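Local atomic coordinates of aminotransferase AspB (PDB entry 3EZS), a protein that probably catalyses the transfer of amino groups between amino acids and keto acids, with pyridoxal 5'-phosphate as cofactor. Residues A[298-303]-A[312-317]; A[318-323]-A[337-342]; A[324-327]-A[331-334]. All coordinates share one frame; numbering follows the deposited sequence.

Contact 1 of 3, residues A[298-303]-A[312-317]; sequences KIFKNT and VYLPVQ
Phe300, the residue with which the chain leaves the long helix 280-299, packs on Leu314 and Val312 of strand 311-315, an outer strand of the small three-stranded antiparallel sheet. Leu314 brings one methyl to the ring: CD1 sits over a face as a CH-pi contact, 3.9 Å from the centroid of the Phe300 ring and 17° off the ring normal, somewhat offset to the side of CG. The leucine can reach it because its CG is anti to the backbone N (chi1 -164°), and the two side chains cross at about a right angle. Ile299 CG2 lies against the other face of the phenyl group, which is thus clasped between two aliphatic methyls. Val312 approaches obliquely, its CG1 lying 4.2 Å from Phe300 CD2.

In a class I and II aminotransferase this sheet belongs to the smaller domain, apart from the seven-stranded sheet. Val312 and Leu314 direct their side chains to the same face of the strand, whereas Tyr313 between them points the other way and stacks on Tyr349. Helix 358-372 closes in on the apolar cluster through Leu365, next to Phe300, and Ile368, next to Leu314.

Farther along, the methyl of Thr303 meets the proline ring, with Thr303 CG2 3.8 Å from Pro315 CD. CG2 stands anti to the backbone N of Thr303, which gives the methyl to the proline, while the hydroxyl bonds within its own turn: Thr303 OG1 donates to Lys301 O at 3.1 Å, from well above the carbonyl plane. Arg372 bridges the two segments in a second way, hydrogen bonding to Lys301 O through NH2 and to Pro315 O through NH1.

Contact 2 of 3, residues A[318-323]-A[337-342]; sequences NGENFA and ALYLGR
Glu320 and Tyr339 meet nearly perpendicular, the side chains crossing at about a right angle and the carboxylate plane standing 86° from that of the phenol ring. The tyrosine hydroxyl donates to the acid: Tyr339 OH lies 2.6 Å from Glu320 OE2, a short bond taken up by the anti lone pair, on the side away from the second oxygen. OE2 is near the ring plane, at the edge, where it also comes within 3.4 Å of Tyr339 CE1. Glu320 sets out beside its backbone N and then runs extended (chi2 -167°), which carries the carboxylate across from the helix; on the way its CG passes 3.6 Å from Tyr339 OH.

Leu338 touches the other branch of the acid. Its CD2 is 3.8 Å from Glu320 OE1, an apolar methyl set beside the oxygen that the phenol does not use. Leu15 of helix 8-16 borders both Glu320 and Tyr339, and Arg11 of the same helix also lies on the tyrosine, so the hydrogen bond is made beside that N-terminal helix.

The acid stands in the first turn of helix 319-330, where the helix dipole would probably favour a negative charge. Asn318 caps that turn, its OD1 accepting from Asn321 N at 2.9 Å in a nearly straight bond (165°). On the other side, Leu340 N bonds to Ala337 O and winds 337-340 into a 3-10 turn. This is an Asn N-cap at a helix start, in the smaller domain of the class I and II aminotransferase fold, where helix 319-330 meets the connection between strands 335-336 and 349-353.

Contact 3 of 3, residues A[324-327]-A[331-334]; sequences KTLY and GIIT
Tyr327, in the last turns of helix 319-330, lies alongside Ile333 with both side chains pointing the same way. Its CB is 3.9 Å from Ile332 O, and this carbonyl oxygen also sits at the edge of the ring, near its plane. With CG anti to the backbone N (chi1 -176°), the ring runs outward beside the Ile333 side chain, across the returning chain and not along it. CD1 then lies 3.7 Å from Ile333 CG1 and somewhat farther from Gly331 O; next along the same side, CE1 touches Ile333 CG1 as well and comes to 4.1 Å from Ile333 CD1. Beyond the two segments, Leu16, Ile19 and Pro21 from the N-terminal part of the chain pack on the tyrosine.

Leu326, one residue earlier, serves the other side of the returning segment. It has two conformers; in one, CD2 reaches Ile332 CG2 at 3.6 Å, but this and its closeness to Thr334 CG2 are uncertain. Ile368 of helix 358-372 lies against Leu326.

Gly331 makes the reversal, leaving the helix with a positive phi of 71°, in the left-handed region. Its N donates to Tyr327 O at 3.0 Å. To this backbone bond the side chains add apolar packing, while beyond the contact the returning chain is also held by backbone bonds of Ile333 with Leu26 and Leu28.

How the contacts relate
From the N-terminal side, contact 1 comes first, closing the short loop that leads from the end of helix 280-299 into strand 311-315. The chain then passes directly into helix 319-330, whose start belongs to contact 2 and whose later turns belong to contact 3. Contact 3 closes the tight return into strand 335-336 and falls wholly within the larger loop of contact 2; none of the three cross. Contacts 1 and 2 touch through Val316 on Phe322 and Tyr313 on Ala337, while Ala323 meets Thr334 between contacts 2 and 3. Together they join strand 311-315 to the turn after helix 280-299, and helix 319-330 to the chain on both sides of strand 335-336.

Contact 1 of 3, residues A[298-303]-A[312-317]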
loop_
_atom_site.group_PDB
_atom_site.type_symbol
_atom_site.label_atom_id
_atom_site.label_comp_id
_atom_site.label_asym_id
_atom_site.label_seq_id
_atom_site.Cartn_x
_atom_site.Cartn_y
_atom_site.Cartn_z
ATOM N N LYS A 298 -20.719 30.347 17.437
ATOM C CA LYS A 298 -21.717 31.019 18.255
ATOM C C LYS A 298 -21.551 30.646 19.729
ATOM O O LYS A 298 -21.705 31.487 20.603
ATOM C CB LYS A 298 -23.135 30.652 17.826
ATOM C CG LYS A 298 -23.559 31.132 16.453
ATOM C CD LYS A 298 -25.022 30.769 16.207
ATOM C CE LYS A 298 -25.519 31.120 14.778
ATOM N NZ LYS A 298 -25.433 32.562 14.484
ATOM N N ILE A 299 -21.233 29.382 19.993
ATOM C CA ILE A 299 -21.137 28.857 21.363
ATOM C C ILE A 299 -19.850 29.224 22.113
ATOM O O ILE A 299 -19.925 29.665 23.253
ATOM C CB ILE A 299 -21.343 27.310 21.366
ATOM C CG1 ILE A 299 -22.787 26.971 20.951
ATOM C CG2 ILE A 299 -21.028 26.694 22.737
ATOM C CD1 ILE A 299 -23.087 25.450 20.852
ATOM N N PHE A 300 -18.687 29.055 21.489
ATOM C CA PHE A 300 -17.424 29.317 22.154
ATOM C C PHE A 300 -17.058 30.800 22.017
ATOM O O PHE A 300 -16.412 31.223 21.055
ATOM C CB PHE A 300 -16.304 28.405 21.639
ATOM C CG PHE A 300 -16.604 26.913 21.772
ATOM C CD1 PHE A 300 -16.868 26.350 23.002
ATOM C CD2 PHE A 300 -16.598 26.083 20.658
ATOM C CE1 PHE A 300 -17.143 24.984 23.127
ATOM C CE2 PHE A 300 -16.849 24.716 20.771
ATOM C CZ PHE A 300 -17.133 24.169 22.008
ATOM N N LYS A 301 -17.471 31.572 23.016
ATOM C CA LYS A 301 -17.298 33.021 23.018
ATOM C C LYS A 301 -15.840 33.429 23.021
ATOM O O LYS A 301 -14.996 32.764 23.635
ATOM C CB LYS A 301 -18.043 33.639 24.207
ATOM C CG LYS A 301 -19.565 33.500 24.112
ATOM N N ASN A 302 -15.553 34.497 22.276
ATOM C CA ASN A 302 -14.204 35.056 22.152
ATOM C C ASN A 302 -13.145 33.989 21.862
ATOM O O ASN A 302 -12.079 33.965 22.497
ATOM C CB ASN A 302 -13.846 35.844 23.425
ATOM C CG ASN A 302 -14.887 36.898 23.770
ATOM O OD1 ASN A 302 -15.339 37.646 22.902
ATOM N ND2 ASN A 302 -15.262 36.972 25.048
ATOM N N THR A 303 -13.464 33.095 20.925
ATOM C CA THR A 303 -12.561 32.015 20.496
ATOM C C THR A 303 -12.422 32.079 18.981
ATOM O O THR A 303 -13.406 32.270 18.277
ATOM C CB THR A 303 -13.117 30.621 20.874
ATOM O OG1 THR A 303 -13.314 30.539 22.297
ATOM C CG2 THR A 303 -12.171 29.502 20.407
ATOM N N VAL A 312 -12.005 22.331 15.994
ATOM C CA VAL A 312 -11.986 23.485 16.880
ATOM C C VAL A 312 -10.734 23.274 17.731
ATOM O O VAL A 312 -10.594 22.223 18.359
ATOM C CB VAL A 312 -13.204 23.573 17.793
ATOM C CG1 VAL A 312 -13.081 24.785 18.733
ATOM C CG2 VAL A 312 -14.506 23.632 16.958
ATOM N N TYR A 313 -9.812 24.242 17.697
ATOM C CA TYR A 313 -8.564 24.219 18.477
ATOM C C TYR A 313 -8.892 25.097 19.685
ATOM O O TYR A 313 -8.705 26.316 19.650
ATOM C CB TYR A 313 -7.415 24.769 17.607
ATOM C CG TYR A 313 -6.019 24.500 18.111
ATOM C CD1 TYR A 313 -5.528 23.194 18.221
ATOM C CD2 TYR A 313 -5.167 25.540 18.430
ATOM C CE1 TYR A 313 -4.232 22.946 18.675
ATOM C CE2 TYR A 313 -3.866 25.299 18.878
ATOM C CZ TYR A 313 -3.405 24.008 18.998
ATOM O OH TYR A 313 -2.106 23.801 19.446
ATOM N N LEU A 314 -9.426 24.463 20.731
ATOM C CA LEU A 314 -10.007 25.160 21.887
ATOM C C LEU A 314 -9.038 25.517 23.025
ATOM O O LEU A 314 -8.481 24.618 23.648
ATOM C CB LEU A 314 -11.153 24.307 22.442
ATOM C CG LEU A 314 -12.165 24.935 23.409
ATOM C CD1 LEU A 314 -13.047 25.956 22.692
ATOM C CD2 LEU A 314 -13.019 23.823 24.037
ATOM N N PRO A 315 -8.843 26.829 23.295
ATOM C CA PRO A 315 -7.968 27.244 24.391
ATOM C C PRO A 315 -8.568 26.873 25.716
ATOM O O PRO A 315 -9.722 27.174 25.958
ATOM C CB PRO A 315 -7.916 28.780 24.279
ATOM C CG PRO A 315 -8.498 29.123 22.962
ATOM C CD PRO A 315 -9.411 27.992 22.580
ATOM N N VAL A 316 -7.786 26.195 26.544
ATOM C CA VAL A 316 -8.190 25.778 27.900
ATOM C C VAL A 316 -6.957 26.028 28.762
ATOM O O VAL A 316 -5.885 26.342 28.236
ATOM C CB VAL A 316 -8.648 24.299 27.930
ATOM C CG1 VAL A 316 -9.916 24.134 27.114
ATOM C CG2 VAL A 316 -7.558 23.379 27.388
ATOM N N GLN A 317 -7.063 25.937 30.072
ATOM C CA GLN A 317 -5.858 26.194 30.877
ATOM C C GLN A 317 -4.812 25.103 30.566
ATOM O O GLN A 317 -3.694 25.404 30.126
ATOM C CB GLN A 317 -6.197 26.299 32.362
ATOM C CG GLN A 317 -7.066 27.528 32.698
#

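Contact 2 of 3, residues A[318-323]-A[337-342]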
loop_
_atom_site.group_PDB
_atom_site.type_symbol
_atom_site.label_atom_id
_atom_site.label_comp_id
_atom_site.label_asym_id
_atom_site.label_seq_id
_atom_site.Cartn_x
_atom_site.Cartn_y
_atom_site.Cartn_z
ATOM N N ASN A 318 -5.203 23.846 30.749
ATOM C CA ASN A 318 -4.349 22.705 30.455
ATOM C C ASN A 318 -5.209 21.682 29.715
ATOM O O ASN A 318 -6.234 21.232 30.241
ATOM C CB ASN A 318 -3.809 22.113 31.765
ATOM C CG ASN A 318 -2.893 20.922 31.541
ATOM O OD1 ASN A 318 -3.283 19.785 31.769
ATOM N ND2 ASN A 318 -1.685 21.175 31.051
ATOM N N GLY A 319 -4.805 21.317 28.504
ATOM C CA GLY A 319 -5.567 20.360 27.689
ATOM C C GLY A 319 -5.810 19.000 28.333
ATOM O O GLY A 319 -6.938 18.460 28.279
ATOM N N GLU A 320 -4.758 18.439 28.934
ATOM C CA GLU A 320 -4.851 17.130 29.581
ATOM C C GLU A 320 -5.848 17.143 30.728
ATOM O O GLU A 320 -6.742 16.301 30.798
ATOM C CB GLU A 320 -3.478 16.658 30.077
ATOM C CG GLU A 320 -2.532 16.114 28.985
ATOM C CD GLU A 320 -1.339 15.376 29.605
ATOM O OE1 GLU A 320 -0.516 16.030 30.293
ATOM O OE2 GLU A 320 -1.238 14.136 29.415
ATOM N N ASN A 321 -5.694 18.111 31.621
ATOM C CA ASN A 321 -6.605 18.271 32.733
ATOM C C ASN A 321 -8.047 18.555 32.327
ATOM O O ASN A 321 -8.978 18.054 32.974
ATOM C CB ASN A 321 -6.104 19.376 33.665
ATOM C CG ASN A 321 -4.851 18.967 34.425
ATOM O OD1 ASN A 321 -4.426 17.805 34.381
ATOM N ND2 ASN A 321 -4.265 19.914 35.138
ATOM N N PHE A 322 -8.228 19.360 31.282
ATOM C CA PHE A 322 -9.560 19.693 30.786
ATOM C C PHE A 322 -10.219 18.440 30.214
ATOM O O PHE A 322 -11.399 18.209 30.423
ATOM C CB PHE A 322 -9.470 20.796 29.718
ATOM C CG PHE A 322 -10.804 21.330 29.259
ATOM C CD1 PHE A 322 -11.435 22.344 29.952
ATOM C CD2 PHE A 322 -11.409 20.843 28.112
ATOM C CE1 PHE A 322 -12.665 22.843 29.527
ATOM C CE2 PHE A 322 -12.618 21.348 27.672
ATOM C CZ PHE A 322 -13.259 22.346 28.396
ATOM N N ALA A 323 -9.443 17.636 29.493
ATOM C CA ALA A 323 -9.961 16.392 28.908
ATOM C C ALA A 323 -10.452 15.449 29.997
ATOM O O ALA A 323 -11.511 14.865 29.839
ATOM C CB ALA A 323 -8.907 15.686 28.031
ATOM N N ALA A 337 -4.205 18.696 22.683
ATOM C CA ALA A 337 -3.339 18.994 21.535
ATOM C C ALA A 337 -1.871 18.668 21.785
ATOM O O ALA A 337 -1.084 18.579 20.827
ATOM C CB ALA A 337 -3.510 20.444 21.067
ATOM N N LEU A 338 -1.505 18.476 23.052
ATOM C CA LEU A 338 -0.151 18.097 23.421
ATOM C C LEU A 338 0.245 16.818 22.689
ATOM O O LEU A 338 1.383 16.683 22.202
ATOM C CB LEU A 338 -0.065 17.897 24.931
ATOM C CG LEU A 338 1.302 17.720 25.598
ATOM C CD1 LEU A 338 2.061 19.083 25.703
ATOM C CD2 LEU A 338 1.095 17.071 26.986
ATOM N N TYR A 339 -0.726 15.910 22.565
ATOM C CA TYR A 339 -0.533 14.618 21.913
ATOM C C TYR A 339 -0.355 14.688 20.400
ATOM O O TYR A 339 -0.079 13.669 19.778
ATOM C CB TYR A 339 -1.683 13.650 22.243
ATOM C CG TYR A 339 -1.981 13.457 23.717
ATOM C CD1 TYR A 339 -0.992 13.621 24.699
ATOM C CD2 TYR A 339 -3.228 12.999 24.123
ATOM C CE1 TYR A 339 -1.267 13.415 26.044
ATOM C CE2 TYR A 339 -3.510 12.770 25.473
ATOM C CZ TYR A 339 -2.528 12.990 26.426
ATOM O OH TYR A 339 -2.809 12.791 27.759
ATOM N N LEU A 340 -0.529 15.868 19.811
ATOM C CA LEU A 340 -0.304 16.070 18.388
ATOM C C LEU A 340 0.962 16.868 18.097
ATOM O O LEU A 340 1.276 17.105 16.933
ATOM C CB LEU A 340 -1.503 16.788 17.753
ATOM C CG LEU A 340 -2.799 16.005 17.630
ATOM C CD1 LEU A 340 -3.884 16.879 17.023
ATOM C CD2 LEU A 340 -2.583 14.759 16.792
ATOM N N GLY A 341 1.703 17.267 19.133
ATOM C CA GLY A 341 2.874 18.095 18.949
ATOM C C GLY A 341 4.094 17.651 19.703
ATOM O O GLY A 341 4.095 16.618 20.349
ATOM N N ARG A 342 5.137 18.458 19.577
ATOM C CA ARG A 342 6.417 18.274 20.261
ATOM C C ARG A 342 6.770 19.584 20.968
ATOM O O ARG A 342 6.168 20.629 20.690
ATOM C CB ARG A 342 7.510 17.912 19.248
ATOM C CG ARG A 342 7.308 16.593 18.489
ATOM C CD ARG A 342 7.442 15.405 19.415
ATOM N NE ARG A 342 7.122 14.113 18.792
ATOM C CZ ARG A 342 5.885 13.649 18.564
ATOM N NH1 ARG A 342 4.805 14.349 18.877
ATOM N NH2 ARG A 342 5.717 12.461 18.006
#

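Contact 3 of 3, residues A[324-327]-A[331-334]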
loop_
_atom_site.group_PDB
_atom_site.type_symbol
_atom_site.label_atom_id
_atom_site.label_comp_id
_atom_site.label_asym_id
_atom_site.label_seq_id
_atom_site.Cartn_x
_atom_site.Cartn_y
_atom_site.Cartn_z
ATOM N N LYS A 324 -9.673 15.316 31.080
ATOM C CA LYS A 324 -9.994 14.443 32.216
ATOM C C LYS A 324 -11.266 14.870 32.898
ATOM O O LYS A 324 -12.133 14.043 33.142
ATOM C CB LYS A 324 -8.839 14.394 33.246
ATOM C CG LYS A 324 -7.819 13.266 33.028
ATOM C CD LYS A 324 -6.392 13.581 33.534
ATOM C CE LYS A 324 -6.293 14.133 34.944
ATOM N NZ LYS A 324 -4.912 14.648 35.242
ATOM N N THR A 325 -11.351 16.159 33.221
ATOM C CA THR A 325 -12.527 16.732 33.871
ATOM C C THR A 325 -13.794 16.547 33.039
ATOM O O THR A 325 -14.831 16.122 33.568
ATOM C CB THR A 325 -12.347 18.253 34.161
ATOM O OG1 THR A 325 -11.195 18.434 34.981
ATOM C CG2 THR A 325 -13.570 18.828 34.905
ATOM N N LEU A 326 -13.713 16.854 31.745
ATOM C CA LEU A 326 -14.880 16.744 30.882
ATOM C C LEU A 326 -15.358 15.283 30.749
ATOM O O LEU A 326 -16.552 15.011 30.762
ATOM C CB LEU A 326 -14.566 17.364 29.515
ATOM C CG LEU A 326 -15.723 17.590 28.546
ATOM C CD1 LEU A 326 -16.700 18.620 29.058
ATOM C CD2 LEU A 326 -15.166 18.014 27.205
ATOM N N TYR A 327 -14.420 14.358 30.621
ATOM C CA TYR A 327 -14.766 12.955 30.482
ATOM C C TYR A 327 -15.349 12.386 31.776
ATOM O O TYR A 327 -16.346 11.658 31.757
ATOM C CB TYR A 327 -13.542 12.166 30.067
ATOM C CG TYR A 327 -13.819 10.718 29.797
ATOM C CD1 TYR A 327 -14.613 10.339 28.715
ATOM C CD2 TYR A 327 -13.247 9.718 30.577
ATOM C CE1 TYR A 327 -14.866 9.001 28.444
ATOM C CE2 TYR A 327 -13.493 8.376 30.312
ATOM C CZ TYR A 327 -14.295 8.026 29.238
ATOM O OH TYR A 327 -14.535 6.703 28.961
ATOM N N GLY A 331 -18.722 12.618 30.259
ATOM C CA GLY A 331 -18.504 11.536 29.303
ATOM C C GLY A 331 -18.076 12.014 27.926
ATOM O O GLY A 331 -17.985 11.206 26.996
ATOM N N ILE A 332 -17.797 13.314 27.782
ATOM C CA ILE A 332 -17.421 13.868 26.490
ATOM C C ILE A 332 -15.925 13.708 26.302
ATOM O O ILE A 332 -15.142 14.166 27.136
ATOM C CB ILE A 332 -17.827 15.355 26.361
ATOM C CG1 ILE A 332 -19.355 15.506 26.408
ATOM C CG2 ILE A 332 -17.255 15.958 25.079
ATOM C CD1 ILE A 332 -19.836 16.923 26.656
ATOM N N ILE A 333 -15.530 13.083 25.197
ATOM C CA ILE A 333 -14.118 12.837 24.893
ATOM C C ILE A 333 -13.568 13.933 23.988
ATOM O O ILE A 333 -14.144 14.224 22.937
ATOM C CB ILE A 333 -13.924 11.473 24.161
ATOM C CG1 ILE A 333 -14.358 10.304 25.058
ATOM C CG2 ILE A 333 -12.474 11.304 23.675
ATOM C CD1 ILE A 333 -14.548 8.947 24.314
ATOM N N THR A 334 -12.468 14.548 24.422
ATOM C CA THR A 334 -11.752 15.567 23.652
ATOM C C THR A 334 -10.281 15.148 23.587
ATOM O O THR A 334 -9.829 14.336 24.393
ATOM C CB THR A 334 -11.919 16.976 24.276
ATOM O OG1 THR A 334 -11.238 17.043 25.541
ATOM C CG2 THR A 334 -13.430 17.319 24.470
#